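Local coordinates for thymine dioxygenase (Neurospora crassa, PDB 5C3Q), which probably hydroxylates the methyl group of thymine as an iron- and 2-oxoglutarate-dependent dioxygenase, captured here with 2-oxoglutarate bound to a nickel ion and thymine beside it, at residues A[192-197]-A[290-295]; A[233-238]-A[269-274]. All coordinates share one frame; numbering follows the deposited sequence.

Contacts 1 and 2 lie on two different sheets of the double-stranded beta-helix fold, and both touch the bound 2-oxoglutarate. Their centres are about 17 Å apart, and their nearest atoms about 7 Å, so they do not touch. Contact 1 joins strands 190-200 and 284-295 of the large mixed sheet. Contact 2 joins strand 233-236 to strand 273-275 and the chain just before it, in the four-stranded antiparallel sheet. Along the chain the order is 192-197, 233-238, 269-274, 290-295, so contact 2 falls within the span that contact 1 closes. Contact 1 grips the carboxylates of 2-oxoglutarate and lines the thymine site. Contact 2 supplies a metal ligand.

Contact 1. Residues A[192-197]-A[290-295]; sequences RLLHYP and SIAYFC. With TDR (thymine), chain G; AKG (2-oxoglutaric acid), chain F; EDO (1,2-ethanediol), chain I.
Tyr-196 and Ser-290 reach from neighbouring strands to one carboxylate oxygen of 2-oxoglutarate. Tyr-196 OH donates to AKG O4 at 2.7 Å, and Ser-290 OG donates to AKG O4 at 2.7 Å. With OG between the backbone N and the carbonyl carbon (chi1 65°), Ser-290 also meets the edge of the Tyr-196 ring. Arg-288 binds the same ligand. At the other end Arg-192 NH1 bonds AKG O2 at 2.9 Å. Arg-192 NE forms a salt bridge with Glu-124. Phe-294 CE2 lies over one face of the guanidinium, the two planes 80° apart, and comes 3.6 Å from Arg-192 NE. Thymine covers one face of the Phe-294 ring, with TDR C4 over its centre, 3.4 Å above the ring plane. An alanine in place of Phe-294 would probably leave thymine without this flat support and open a gap beside the guanidinium. The strands run antiparallel. Arg-192 with Ala-292 and Leu-194 with Ser-290 are hydrogen-bonded pairs on the ligand face. Between them Leu-193 CD2 packs 4.0 Å from Ile-291 CG2 on the other face, in a non-hydrogen-bonded pair. Helices 57-71 and 147-173 cover that face. Strands 121-125 and 222-227 flank the pair in the large sheet.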
loop_
_atom_site.group_PDB
_atom_site.type_symbol
_atom_site.label_atom_id
_atom_site.label_comp_id
_atom_site.label_asym_id
_atom_site.label_seq_id
_atom_site.Cartn_x
_atom_site.Cartn_y
_atom_site.Cartn_z
ATOM N N ARG A 192 -2.612 -4.464 -5.698
ATOM C CA ARG A 192 -2.077 -3.598 -6.745
ATOM C C ARG A 192 -0.672 -4.034 -7.161
ATOM O O ARG A 192 0.293 -3.868 -6.408
ATOM C CB ARG A 192 -2.053 -2.141 -6.278
ATOM C CG ARG A 192 -1.523 -1.166 -7.320
ATOM C CD ARG A 192 -1.381 0.241 -6.772
ATOM N NE ARG A 192 -2.498 1.100 -7.148
ATOM C CZ ARG A 192 -2.581 2.401 -6.879
ATOM N NH1 ARG A 192 -1.613 3.024 -6.210
ATOM N NH2 ARG A 192 -3.647 3.086 -7.280
ATOM N N LEU A 193 -0.574 -4.594 -8.362
ATOM C CA LEU A 193 0.706 -4.895 -8.988
ATOM C C LEU A 193 1.228 -3.612 -9.624
ATOM O O LEU A 193 0.483 -2.926 -10.326
ATOM C CB LEU A 193 0.537 -5.970 -10.067
ATOM C CG LEU A 193 -0.167 -7.261 -9.638
ATOM C CD1 LEU A 193 -0.217 -8.229 -10.805
ATOM C CD2 LEU A 193 0.522 -7.903 -8.444
ATOM N N LEU A 194 2.495 -3.290 -9.371
ATOM C CA LEU A 194 3.112 -2.070 -9.890
ATOM C C LEU A 194 4.373 -2.372 -10.684
ATOM O O LEU A 194 5.212 -3.172 -10.268
ATOM C CB LEU A 194 3.457 -1.114 -8.749
ATOM C CG LEU A 194 2.272 -0.380 -8.117
ATOM C CD1 LEU A 194 2.566 0.010 -6.673
ATOM C CD2 LEU A 194 1.911 0.840 -8.949
ATOM N N HIS A 195 4.497 -1.707 -11.825
ATOM C CA HIS A 195 5.702 -1.753 -12.628
ATOM C C HIS A 195 6.102 -0.327 -12.985
ATOM O O HIS A 195 5.325 0.416 -13.584
ATOM C CB HIS A 195 5.473 -2.596 -13.884
ATOM C CG HIS A 195 6.560 -2.471 -14.902
ATOM N ND1 HIS A 195 6.313 -2.120 -16.210
ATOM C CD2 HIS A 195 7.900 -2.638 -14.803
ATOM C CE1 HIS A 195 7.452 -2.084 -16.877
ATOM N NE2 HIS A 195 8.431 -2.392 -16.045
ATOM N N TYR A 196 7.309 0.055 -12.585
ATOM C CA TYR A 196 7.864 1.356 -12.920
ATOM C C TYR A 196 8.917 1.116 -14.001
ATOM O O TYR A 196 9.998 0.618 -13.699
ATOM C CB TYR A 196 8.496 2.003 -11.685
ATOM C CG TYR A 196 7.552 2.187 -10.515
ATOM C CD1 TYR A 196 7.376 1.184 -9.564
ATOM C CD2 TYR A 196 6.839 3.369 -10.353
ATOM C CE1 TYR A 196 6.507 1.354 -8.491
ATOM C CE2 TYR A 196 5.980 3.552 -9.283
ATOM C CZ TYR A 196 5.817 2.543 -8.355
ATOM O OH TYR A 196 4.962 2.736 -7.294
ATOM N N PRO A 197 8.598 1.435 -15.271
ATOM C CA PRO A 197 9.523 1.112 -16.365
ATOM C C PRO A 197 10.927 1.695 -16.204
ATOM O O PRO A 197 11.113 2.717 -15.537
ATOM C CB PRO A 197 8.848 1.728 -17.600
ATOM C CG PRO A 197 7.405 1.799 -17.253
ATOM C CD PRO A 197 7.351 2.043 -15.771
ATOM N N SER A 290 6.984 -3.382 -7.614
ATOM C CA SER A 290 6.465 -3.500 -6.266
ATOM C C SER A 290 5.040 -4.022 -6.320
ATOM O O SER A 290 4.398 -4.040 -7.381
ATOM C CB SER A 290 6.527 -2.156 -5.530
ATOM O OG SER A 290 5.678 -1.197 -6.130
ATOM N N ILE A 291 4.566 -4.473 -5.166
ATOM C CA ILE A 291 3.204 -4.930 -5.012
ATOM C C ILE A 291 2.644 -4.275 -3.757
ATOM O O ILE A 291 3.171 -4.471 -2.653
ATOM C CB ILE A 291 3.131 -6.467 -4.893
ATOM C CG1 ILE A 291 3.791 -7.126 -6.112
ATOM C CG2 ILE A 291 1.680 -6.913 -4.746
ATOM C CD1 ILE A 291 3.853 -8.638 -6.059
ATOM N N ALA A 292 1.591 -3.485 -3.934
ATOM C CA ALA A 292 0.877 -2.883 -2.819
ATOM C C ALA A 292 -0.428 -3.630 -2.604
ATOM O O ALA A 292 -1.306 -3.631 -3.474
ATOM C CB ALA A 292 0.605 -1.415 -3.088
ATOM N N TYR A 293 -0.554 -4.271 -1.447
ATOM C CA TYR A 293 -1.802 -4.903 -1.067
ATOM C C TYR A 293 -2.546 -3.981 -0.097
ATOM O O TYR A 293 -2.215 -3.896 1.094
ATOM C CB TYR A 293 -1.541 -6.281 -0.461
ATOM C CG TYR A 293 -2.788 -7.092 -0.207
ATOM C CD1 TYR A 293 -3.343 -7.882 -1.206
ATOM C CD2 TYR A 293 -3.407 -7.075 1.036
ATOM C CE1 TYR A 293 -4.483 -8.633 -0.977
ATOM C CE2 TYR A 293 -4.546 -7.825 1.281
ATOM C CZ TYR A 293 -5.081 -8.603 0.270
ATOM O OH TYR A 293 -6.213 -9.351 0.502
ATOM N N PHE A 294 -3.540 -3.273 -0.625
ATOM C CA PHE A 294 -4.332 -2.338 0.171
ATOM C C PHE A 294 -5.360 -3.112 0.978
ATOM O O PHE A 294 -6.248 -3.761 0.410
ATOM C CB PHE A 294 -5.054 -1.333 -0.730
ATOM C CG PHE A 294 -4.133 -0.497 -1.570
ATOM C CD1 PHE A 294 -3.187 0.320 -0.972
ATOM C CD2 PHE A 294 -4.222 -0.512 -2.952
ATOM C CE1 PHE A 294 -2.342 1.104 -1.739
ATOM C CE2 PHE A 294 -3.382 0.268 -3.724
ATOM C CZ PHE A 294 -2.440 1.076 -3.118
ATOM N N CYS A 295 -5.226 -3.062 2.299
ATOM C CA CYS A 295 -6.196 -3.682 3.186
ATOM C C CYS A 295 -7.235 -2.659 3.624
ATOM O O CYS A 295 -6.903 -1.503 3.926
ATOM C CB CYS A 295 -5.515 -4.281 4.405
ATOM S SG CYS A 295 -4.171 -5.421 4.021
HETATM N N1 TDR G . -5.998 2.676 -4.309
HETATM C C2 TDR G . -6.637 2.006 -3.199
HETATM O O2 TDR G . -7.536 1.214 -3.407
HETATM N N3 TDR G . -6.203 2.276 -1.848
HETATM C C4 TDR G . -5.143 3.199 -1.596
HETATM O O4 TDR G . -4.802 3.400 -0.444
HETATM C C5 TDR G . -4.489 3.889 -2.719
HETATM C CM5 TDR G . -3.377 4.869 -2.517
HETATM C C6 TDR G . -4.943 3.609 -4.084
HETATM C C1 AKG F . 1.030 2.910 -3.631
HETATM O O1 AKG F . 0.124 3.429 -2.927
HETATM O O2 AKG F . 0.766 2.272 -4.671
HETATM C C2 AKG F . 2.438 3.065 -3.232
HETATM O O5 AKG F . 2.730 3.822 -2.310
HETATM C C3 AKG F . 3.516 2.290 -3.967
HETATM C C4 AKG F . 4.872 2.470 -3.291
HETATM C C5 AKG F . 5.942 1.637 -3.958
HETATM O O3 AKG F . 6.934 1.311 -3.274
HETATM O O4 AKG F . 5.823 1.308 -5.158
HETATM C C1 EDO I . -6.189 2.991 -10.623
HETATM O O1 EDO I . -5.204 2.679 -9.635
HETATM C C2 EDO I . -5.835 4.290 -11.333
HETATM O O2 EDO I . -6.371 5.418 -10.635
#

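Contact 2. Residues A[233-238]-A[269-274]; sequences LQVKSP and KSTVHR. With NI (nickel (II) ion), chain E; AKG (2-oxoglutaric acid), chain F; EDO (1,2-ethanediol), chain H.
The Gln-234 amide and the Arg-274 guanidinium run alongside each other, their planes only 15° apart. Edge meets edge: Gln-234 OE1 accepts from Arg-274 NE at 2.8 Å and from Arg-274 NH2 at 2.9 Å, both in plane. This side-on grip fixes the rotation of both groups. Phe-242 adds a cation-pi contact to Arg-274, and Asp-244 takes the Gln-234 NE2. The His-273 ring works by its edges. Its ND1 donates in plane to Thr-271 O at 2.9 Å, which holds the ring turned so that His-273 NE2 binds nickel at 2.2 Å. AKG O5 also lies at the ring edge, and Phe-47 meets the ring edge-to-face. His-216 and Asp-218 complete the facial triad known from this family, and 2-oxoglutarate O1 and O5 with one water fill the other three positions. Nickel probably stands in for iron. Val-235 and His-273 form a non-hydrogen-bonded antiparallel pair. The side chains of Val-235 and Thr-271 cross at about a right angle, with Val-235 CG1 3.6 Å from Thr-271 CG2. Lys-236 N bonds Val-272 O at 2.9 Å, carrying the pairing to the residue just before strand 273-275. Strand 233-236 sits between 242-244 and 273-275. Strand 213-216 flanks 273-275 on its other side, and strand 13-19 packs on Val-235.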
loop_
_atom_site.group_PDB
_atom_site.type_symbol
_atom_site.label_atom_id
_atom_site.label_comp_id
_atom_site.label_asym_id
_atom_site.label_seq_id
_atom_site.Cartn_x
_atom_site.Cartn_y
_atom_site.Cartn_z
ATOM N N LEU A 233 11.378 4.421 -2.723
ATOM C CA LEU A 233 10.307 4.696 -1.765
ATOM C C LEU A 233 10.807 5.626 -0.664
ATOM O O LEU A 233 11.878 5.413 -0.101
ATOM C CB LEU A 233 9.775 3.401 -1.147
ATOM C CG LEU A 233 8.714 3.562 -0.050
ATOM C CD1 LEU A 233 7.432 4.168 -0.597
ATOM C CD2 LEU A 233 8.429 2.226 0.612
ATOM N N GLN A 234 10.018 6.652 -0.361
ATOM C CA GLN A 234 10.373 7.632 0.657
ATOM C C GLN A 234 9.182 7.908 1.552
ATOM O O GLN A 234 8.044 7.938 1.091
ATOM C CB GLN A 234 10.852 8.937 0.024
ATOM C CG GLN A 234 12.123 8.803 -0.796
ATOM C CD GLN A 234 12.684 10.145 -1.236
ATOM O OE1 GLN A 234 11.941 11.086 -1.515
ATOM N NE2 GLN A 234 14.005 10.234 -1.312
ATOM N N VAL A 235 9.459 8.095 2.836
ATOM C CA VAL A 235 8.435 8.324 3.841
ATOM C C VAL A 235 8.733 9.675 4.483
ATOM O O VAL A 235 9.888 9.977 4.784
ATOM C CB VAL A 235 8.458 7.209 4.905
ATOM C CG1 VAL A 235 7.455 7.481 6.020
ATOM C CG2 VAL A 235 8.191 5.856 4.262
ATOM N N LYS A 236 7.696 10.484 4.689
ATOM C CA LYS A 236 7.877 11.819 5.241
ATOM C C LYS A 236 8.143 11.756 6.747
ATOM O O LYS A 236 7.412 11.106 7.497
ATOM C CB LYS A 236 6.664 12.707 4.928
ATOM C CG LYS A 236 6.994 14.189 4.910
ATOM C CD LYS A 236 6.043 14.989 4.030
ATOM C CE LYS A 236 6.518 16.423 3.900
ATOM N NZ LYS A 236 5.439 17.359 3.486
ATOM N N SER A 237 9.211 12.420 7.177
ATOM C CA SER A 237 9.589 12.465 8.584
ATOM C C SER A 237 8.712 13.457 9.352
ATOM O O SER A 237 8.054 14.305 8.741
ATOM C CB SER A 237 11.051 12.889 8.715
ATOM O OG SER A 237 11.197 14.275 8.462
ATOM N N PRO A 238 8.717 13.371 10.698
ATOM C CA PRO A 238 8.004 14.365 11.507
ATOM C C PRO A 238 8.523 15.801 11.363
ATOM O O PRO A 238 7.821 16.740 11.740
ATOM C CB PRO A 238 8.192 13.862 12.949
ATOM C CG PRO A 238 9.294 12.866 12.895
ATOM C CD PRO A 238 9.220 12.261 11.528
ATOM N N LYS A 269 -0.845 6.769 13.068
ATOM C CA LYS A 269 -0.503 7.739 12.028
ATOM C C LYS A 269 -0.623 7.139 10.632
ATOM O O LYS A 269 -0.248 5.989 10.418
ATOM C CB LYS A 269 0.938 8.252 12.204
ATOM C CG LYS A 269 1.336 8.626 13.620
ATOM C CD LYS A 269 0.522 9.781 14.175
ATOM C CE LYS A 269 0.955 10.097 15.600
ATOM N NZ LYS A 269 0.306 11.309 16.153
ATOM N N SER A 270 -1.147 7.924 9.693
ATOM C CA SER A 270 -1.096 7.593 8.275
ATOM C C SER A 270 -0.156 8.594 7.623
ATOM O O SER A 270 -0.454 9.783 7.575
ATOM C CB SER A 270 -2.475 7.672 7.628
ATOM O OG SER A 270 -2.377 7.351 6.246
ATOM N N THR A 271 0.974 8.105 7.129
ATOM C CA THR A 271 2.108 8.967 6.792
ATOM C C THR A 271 2.278 9.112 5.288
ATOM O O THR A 271 2.089 8.152 4.532
ATOM C CB THR A 271 3.393 8.404 7.427
ATOM O OG1 THR A 271 3.180 8.268 8.837
ATOM C CG2 THR A 271 4.595 9.309 7.194
ATOM N N VAL A 272 2.643 10.322 4.873
ATOM C CA VAL A 272 2.816 10.658 3.469
ATOM C C VAL A 272 4.055 9.942 2.943
ATOM O O VAL A 272 5.093 9.913 3.607
ATOM C CB VAL A 272 2.953 12.184 3.270
ATOM C CG1 VAL A 272 3.254 12.536 1.815
ATOM C CG2 VAL A 272 1.682 12.901 3.728
ATOM N N HIS A 273 3.929 9.360 1.753
ATOM C CA HIS A 273 5.033 8.678 1.100
ATOM C C HIS A 273 4.944 8.828 -0.418
ATOM O O HIS A 273 3.912 9.224 -0.956
ATOM C CB HIS A 273 5.065 7.199 1.502
ATOM C CG HIS A 273 3.760 6.496 1.322
ATOM N ND1 HIS A 273 2.654 6.762 2.102
ATOM C CD2 HIS A 273 3.381 5.538 0.447
ATOM C CE1 HIS A 273 1.651 5.999 1.712
ATOM N NE2 HIS A 273 2.066 5.248 0.710
ATOM N N ARG A 274 6.046 8.518 -1.095
ATOM C CA ARG A 274 6.158 8.695 -2.537
ATOM C C ARG A 274 7.230 7.758 -3.070
ATOM O O ARG A 274 7.932 7.108 -2.293
ATOM C CB ARG A 274 6.516 10.146 -2.875
ATOM C CG ARG A 274 7.944 10.539 -2.523
ATOM C CD ARG A 274 8.180 12.031 -2.664
ATOM N NE ARG A 274 9.579 12.372 -2.411
ATOM C CZ ARG A 274 10.120 13.571 -2.612
ATOM N NH1 ARG A 274 9.390 14.579 -3.076
ATOM N NH2 ARG A 274 11.407 13.759 -2.357
HETATM NI NI NI E . 0.977 4.342 -1.034
HETATM C C1 AKG F . 1.030 2.910 -3.631
HETATM O O1 AKG F . 0.124 3.429 -2.927
HETATM O O2 AKG F . 0.766 2.272 -4.671
HETATM C C2 AKG F . 2.438 3.065 -3.232
HETATM O O5 AKG F . 2.730 3.822 -2.310
HETATM C C3 AKG F . 3.516 2.290 -3.967
HETATM C C4 AKG F . 4.872 2.470 -3.291
HETATM C C5 AKG F . 5.942 1.637 -3.958
HETATM O O3 AKG F . 6.934 1.311 -3.274
HETATM O O4 AKG F . 5.823 1.308 -5.158
HETATM C C1 EDO H . 5.349 10.662 10.999
HETATM O O1 EDO H . 5.661 12.060 11.016
HETATM C C2 EDO H . 3.874 10.484 11.338
HETATM O O2 EDO H . 3.063 10.721 10.178
HETATM O O HOH W 1 1.345 2.318 -0.229
#